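Local coordinates for amidohydrolase 3 domain-containing protein (Pyrococcus horikoshii, PDB 3IGH) that probably hydrolyses carbon-nitrogen bonds other than peptide bonds, as a metal-dependent member of the amidohydrolase family whose natural substrate is unknown, at residues 68-80 and 185-197. Numbering follows the deposited sequence.
Sequences LHLDELGMSLEMV and DYVYYIKRAQEHL. With SO4 (sulfate ion), chain J; SO4 (sulfate ion), chain B.
Glu78 reaches across to two side chains of 185-197, its chain bent at chi2 (-59°) to turn the carboxylate toward both. Tyr188 OH donates to Glu78 OE1 at 2.7 Å, meeting the oxygen from well above the carboxylate plane, with carboxylate and ring 86° apart. The other oxygen, whose position is less certain, forms a salt bridge at the guanidinium edge of Arg192; Glu195 OE1 pairs with Arg192 NH1 by charge alone, from well outside the guanidinium plane. With an alanine replacing Glu78, Tyr188 OH would probably lose this acceptor and Arg192 a nearby negative charge. His196 NE2 donates to O4 of the chain J sulfate, probably from the crystallisation liquor, at 3.0 Å, while Leu77 CD2 lies 3.7 Å above one face of the His196 imidazole. In the TIM-barrel fold of amidohydrolases, helix 70-78 follows strand 58-68 and crosses helix 183-199 almost perpendicularly, the segment axes approaching to 7.1 Å. Gly74 is consistent with this closeness: its CA lies 3.1 Å from Tyr189 O in a CA-H...O contact, where any CB would collide with that carbonyl. Beside it, Met75 CA sits over one face of the Tyr189 ring, 4.0 Å from its centroid. Deeper in, Leu73 CD2 packs on Ala193 CB.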
loop_
_atom_site.group_PDB
_atom_site.type_symbol
_atom_site.label_atom_id
_atom_site.label_comp_id
_atom_site.label_asym_id
_atom_site.label_seq_id
_atom_site.Cartn_x
_atom_site.Cartn_y
_atom_site.Cartn_z
ATOM N N LEU A 68 -2.480 -3.517 20.377
ATOM C CA LEU A 68 -3.283 -2.483 21.011
ATOM C C LEU A 68 -4.379 -1.972 20.080
ATOM O O LEU A 68 -4.449 -2.359 18.910
ATOM C CB LEU A 68 -2.403 -1.334 21.552
ATOM C CG LEU A 68 -1.330 -0.670 20.687
ATOM C CD1 LEU A 68 -1.911 0.030 19.444
ATOM C CD2 LEU A 68 -0.584 0.329 21.543
ATOM N N HIS A 69 -5.212 -1.085 20.609
ATOM C CA HIS A 69 -6.315 -0.504 19.872
ATOM C C HIS A 69 -6.083 0.991 19.811
ATOM O O HIS A 69 -6.399 1.716 20.752
ATOM C CB HIS A 69 -7.632 -0.795 20.585
ATOM C CG HIS A 69 -7.875 -2.248 20.843
ATOM N ND1 HIS A 69 -8.514 -3.067 19.937
ATOM C CD2 HIS A 69 -7.576 -3.025 21.910
ATOM C CE1 HIS A 69 -8.589 -4.292 20.432
ATOM N NE2 HIS A 69 -8.023 -4.295 21.626
ATOM N N LEU A 70 -5.525 1.440 18.693
ATOM C CA LEU A 70 -5.109 2.818 18.497
ATOM C C LEU A 70 -6.301 3.769 18.578
ATOM O O LEU A 70 -6.224 4.809 19.225
ATOM C CB LEU A 70 -4.403 2.923 17.139
ATOM C CG LEU A 70 -3.112 3.688 16.878
ATOM C CD1 LEU A 70 -2.091 3.543 17.989
ATOM C CD2 LEU A 70 -2.500 3.220 15.561
ATOM N N ASP A 71 -7.415 3.393 17.952
ATOM C CA ASP A 71 -8.614 4.233 17.972
ATOM C C ASP A 71 -9.226 4.333 19.382
ATOM O O ASP A 71 -9.589 5.425 19.832
ATOM C CB ASP A 71 -9.649 3.752 16.946
ATOM C CG ASP A 71 -10.013 2.268 17.095
ATOM O OD1 ASP A 71 -9.335 1.494 17.820
ATOM O OD2 ASP A 71 -11.001 1.868 16.462
ATOM N N GLU A 72 -9.301 3.202 20.080
ATOM C CA GLU A 72 -9.833 3.168 21.436
ATOM C C GLU A 72 -8.929 3.903 22.416
ATOM O O GLU A 72 -9.420 4.502 23.362
ATOM C CB GLU A 72 -10.065 1.741 21.894
ATOM C CG GLU A 72 -11.213 1.041 21.174
ATOM C CD GLU A 72 -11.323 -0.440 21.532
ATOM O OE1 GLU A 72 -10.676 -0.885 22.507
ATOM O OE2 GLU A 72 -12.062 -1.161 20.831
ATOM N N LEU A 73 -7.617 3.867 22.185
ATOM C CA LEU A 73 -6.682 4.597 23.040
ATOM C C LEU A 73 -6.920 6.104 22.901
ATOM O O LEU A 73 -6.976 6.824 23.896
ATOM C CB LEU A 73 -5.223 4.246 22.722
ATOM C CG LEU A 73 -4.126 5.069 23.424
ATOM C CD1 LEU A 73 -4.258 5.027 24.946
ATOM C CD2 LEU A 73 -2.713 4.607 22.983
ATOM N N GLY A 74 -7.059 6.565 21.665
ATOM C CA GLY A 74 -7.406 7.960 21.383
ATOM C C GLY A 74 -8.690 8.389 22.075
ATOM O O GLY A 74 -8.718 9.447 22.692
ATOM N N MET A 75 -9.727 7.548 21.993
ATOM C CA MET A 75 -11.023 7.822 22.636
ATOM C C MET A 75 -10.862 7.918 24.151
ATOM O O MET A 75 -11.372 8.857 24.770
ATOM C CB MET A 75 -12.090 6.765 22.273
ATOM C CG MET A 75 -13.352 6.815 23.187
ATOM S SD MET A 75 -14.911 6.106 22.582
ATOM C CE MET A 75 -15.203 7.187 21.184
ATOM N N SER A 76 -10.128 6.956 24.726
ATOM C CA SER A 76 -9.896 6.880 26.173
ATOM C C SER A 76 -9.189 8.125 26.705
ATOM O O SER A 76 -9.487 8.595 27.797
ATOM C CB SER A 76 -9.076 5.632 26.506
ATOM O OG SER A 76 -8.833 5.515 27.898
ATOM N N LEU A 77 -8.244 8.643 25.926
ATOM C CA LEU A 77 -7.493 9.838 26.318
ATOM C C LEU A 77 -8.346 11.116 26.316
ATOM O O LEU A 77 -8.010 12.094 26.983
ATOM C CB LEU A 77 -6.250 10.017 25.438
ATOM C CG LEU A 77 -5.134 8.973 25.635
ATOM C CD1 LEU A 77 -4.200 8.928 24.428
ATOM C CD2 LEU A 77 -4.346 9.205 26.927
ATOM N N GLU A 78 -9.441 11.086 25.562
ATOM C CA GLU A 78 -10.370 12.212 25.439
ATOM C C GLU A 78 -11.604 12.082 26.319
ATOM O O GLU A 78 -12.345 13.053 26.505
ATOM C CB GLU A 78 -10.792 12.360 23.974
ATOM C CG GLU A 78 -9.618 12.717 23.063
ATOM C CD GLU A 78 -8.946 14.021 23.479
ATOM O OE1 GLU A 78 -9.654 15.048 23.552
ATOM O OE2 GLU A 78 -7.723 14.018 23.742
ATOM N N MET A 79 -11.821 10.881 26.849
ATOM C CA MET A 79 -12.993 10.562 27.671
ATOM C C MET A 79 -12.963 11.289 29.015
ATOM O O MET A 79 -11.895 11.627 29.527
ATOM C CB MET A 79 -13.068 9.052 27.935
ATOM C CG MET A 79 -13.889 8.261 26.946
ATOM S SD MET A 79 -13.956 6.516 27.400
ATOM C CE MET A 79 -15.263 5.940 26.335
ATOM N N VAL A 80 -14.148 11.519 29.577
ATOM C CA VAL A 80 -14.276 12.018 30.942
ATOM C C VAL A 80 -14.071 10.866 31.931
ATOM O O VAL A 80 -14.750 9.832 31.863
ATOM C CB VAL A 80 -15.651 12.708 31.185
ATOM C CG1 VAL A 80 -15.730 13.280 32.599
ATOM C CG2 VAL A 80 -15.878 13.827 30.173
ATOM N N ASP A 185 -13.356 11.838 13.139
ATOM C CA ASP A 185 -13.214 11.479 14.559
ATOM C C ASP A 185 -12.096 10.455 14.762
ATOM O O ASP A 185 -11.273 10.599 15.668
ATOM C CB ASP A 185 -14.503 10.895 15.122
ATOM C CG ASP A 185 -15.612 11.922 15.229
ATOM O OD1 ASP A 185 -15.321 13.125 15.388
ATOM O OD2 ASP A 185 -16.776 11.512 15.149
ATOM N N TYR A 186 -12.086 9.430 13.913
ATOM C CA TYR A 186 -11.045 8.398 13.946
ATOM C C TYR A 186 -9.662 8.970 13.664
ATOM O O TYR A 186 -8.699 8.582 14.326
ATOM C CB TYR A 186 -11.356 7.263 12.976
ATOM C CG TYR A 186 -12.328 6.223 13.490
ATOM C CD1 TYR A 186 -13.702 6.357 13.278
ATOM C CD2 TYR A 186 -11.873 5.094 14.173
ATOM C CE1 TYR A 186 -14.600 5.391 13.734
ATOM C CE2 TYR A 186 -12.759 4.128 14.643
ATOM C CZ TYR A 186 -14.117 4.288 14.417
ATOM O OH TYR A 186 -14.989 3.337 14.857
ATOM N N VAL A 187 -9.562 9.898 12.709
ATOM C CA VAL A 187 -8.283 10.574 12.428
ATOM C C VAL A 187 -7.794 11.287 13.702
ATOM O O VAL A 187 -6.641 11.141 14.094
ATOM C CB VAL A 187 -8.371 11.561 11.207
ATOM C CG1 VAL A 187 -7.120 12.420 11.075
ATOM C CG2 VAL A 187 -8.603 10.797 9.904
ATOM N N TYR A 188 -8.698 12.019 14.349
ATOM C CA TYR A 188 -8.402 12.733 15.591
ATOM C C TYR A 188 -7.954 11.772 16.709
ATOM O O TYR A 188 -6.947 12.024 17.371
ATOM C CB TYR A 188 -9.626 13.555 16.012
ATOM C CG TYR A 188 -9.501 14.238 17.358
ATOM C CD1 TYR A 188 -8.885 15.481 17.474
ATOM C CD2 TYR A 188 -10.022 13.650 18.510
ATOM C CE1 TYR A 188 -8.772 16.112 18.710
ATOM C CE2 TYR A 188 -9.914 14.269 19.746
ATOM C CZ TYR A 188 -9.289 15.498 19.839
ATOM O OH TYR A 188 -9.190 16.113 21.064
ATOM N N TYR A 189 -8.696 10.676 16.897
ATOM C CA TYR A 189 -8.362 9.692 17.932
ATOM C C TYR A 189 -7.019 9.012 17.686
ATOM O O TYR A 189 -6.225 8.845 18.615
ATOM C CB TYR A 189 -9.458 8.639 18.067
ATOM C CG TYR A 189 -10.755 9.153 18.656
ATOM C CD1 TYR A 189 -10.759 10.086 19.693
ATOM C CD2 TYR A 189 -11.981 8.682 18.190
ATOM C CE1 TYR A 189 -11.956 10.545 20.244
ATOM C CE2 TYR A 189 -13.178 9.140 18.729
ATOM C CZ TYR A 189 -13.156 10.071 19.750
ATOM O OH TYR A 189 -14.341 10.522 20.279
ATOM N N ILE A 190 -6.755 8.642 16.434
ATOM C CA ILE A 190 -5.489 7.970 16.097
ATOM C C ILE A 190 -4.306 8.927 16.260
ATOM O O ILE A 190 -3.249 8.534 16.767
ATOM C CB ILE A 190 -5.524 7.319 14.680
ATOM C CG1 ILE A 190 -6.520 6.155 14.670
ATOM C CG2 ILE A 190 -4.134 6.791 14.282
ATOM C CD1 ILE A 190 -7.017 5.772 13.271
ATOM N N LYS A 191 -4.484 10.183 15.856
ATOM C CA LYS A 191 -3.434 11.197 16.068
ATOM C C LYS A 191 -3.128 11.373 17.560
ATOM O O LYS A 191 -1.969 11.426 17.958
ATOM C CB LYS A 191 -3.813 12.538 15.442
ATOM C CG LYS A 191 -3.657 12.572 13.920
ATOM C CD LYS A 191 -3.883 13.970 13.345
ATOM C CE LYS A 191 -2.589 14.770 13.308
ATOM N NZ LYS A 191 -2.750 16.034 12.538
ATOM N N ARG A 192 -4.151 11.434 18.378
ATOM C CA ARG A 192 -3.947 11.536 19.790
ATOM C C ARG A 192 -3.227 10.332 20.364
ATOM O O ARG A 192 -2.315 10.468 21.109
ATOM C CB ARG A 192 -5.233 11.847 20.510
ATOM C CG ARG A 192 -5.124 11.888 21.989
ATOM C CD ARG A 192 -5.170 13.285 22.587
ATOM N NE ARG A 192 -4.663 13.310 23.957
ATOM C CZ ARG A 192 -3.418 12.979 24.288
ATOM N NH1 ARG A 192 -2.555 12.626 23.340
ATOM N NH2 ARG A 192 -3.030 13.001 25.558
ATOM N N ALA A 193 -3.654 9.153 19.979
ATOM C CA ALA A 193 -3.017 7.921 20.432
ATOM C C ALA A 193 -1.549 7.801 20.031
ATOM O O ALA A 193 -0.706 7.486 20.873
ATOM C CB ALA A 193 -3.810 6.693 19.941
ATOM N N GLN A 194 -1.232 8.065 18.761
ATOM C CA GLN A 194 0.150 7.923 18.299
ATOM C C GLN A 194 1.116 8.912 18.962
ATOM O O GLN A 194 2.266 8.562 19.198
ATOM C CB GLN A 194 0.265 7.985 16.768
ATOM C CG GLN A 194 -0.060 9.356 16.161
ATOM C CD GLN A 194 0.135 9.431 14.656
ATOM O OE1 GLN A 194 0.519 8.453 14.017
ATOM N NE2 GLN A 194 -0.119 10.612 14.082
ATOM N N GLU A 195 0.649 10.125 19.264
ATOM C CA GLU A 195 1.500 11.109 19.943
ATOM C C GLU A 195 1.758 10.701 21.395
ATOM O O GLU A 195 2.859 10.890 21.902
ATOM C CB GLU A 195 0.963 12.546 19.808
ATOM C CG GLU A 195 -0.329 12.887 20.538
ATOM C CD GLU A 195 -0.921 14.240 20.128
ATOM O OE1 GLU A 195 -1.638 14.853 20.955
ATOM O OE2 GLU A 195 -0.673 14.684 18.982
ATOM N N HIS A 196 0.745 10.100 22.027
ATOM C CA HIS A 196 0.859 9.514 23.362
ATOM C C HIS A 196 1.879 8.377 23.374
ATOM O O HIS A 196 2.753 8.319 24.253
ATOM C CB HIS A 196 -0.522 9.020 23.810
ATOM C CG HIS A 196 -0.553 8.438 25.191
ATOM N ND1 HIS A 196 -0.588 9.218 26.328
ATOM C CD2 HIS A 196 -0.593 7.153 25.616
ATOM C CE1 HIS A 196 -0.630 8.439 27.394
ATOM N NE2 HIS A 196 -0.637 7.180 26.990
ATOM N N LEU A 197 1.791 7.488 22.382
ATOM C CA LEU A 197 2.713 6.354 22.280
ATOM C C LEU A 197 4.133 6.794 21.967
ATOM O O LEU A 197 5.084 6.297 22.570
ATOM C CB LEU A 197 2.226 5.340 21.225
ATOM C CG LEU A 197 0.942 4.631 21.663
ATOM C CD1 LEU A 197 0.239 4.006 20.471
ATOM C CD2 LEU A 197 1.213 3.588 22.758
HETATM S S SO4 J . -2.808 5.419 29.543
HETATM O O1 SO4 J . -2.822 6.876 29.608
HETATM O O2 SO4 J . -2.690 4.883 30.893
HETATM O O3 SO4 J . -4.046 4.937 28.938
HETATM O O4 SO4 J . -1.666 4.990 28.746
HETATM S S SO4 B . -8.604 -8.396 22.476
HETATM O O1 SO4 B . -8.253 -7.270 21.635
HETATM O O2 SO4 B . -8.095 -8.160 23.819
HETATM O O3 SO4 B . -10.055 -8.500 22.553
HETATM O O4 SO4 B . -7.997 -9.616 21.932
HETATM O O HOH W 1 -13.509 2.519 17.904
#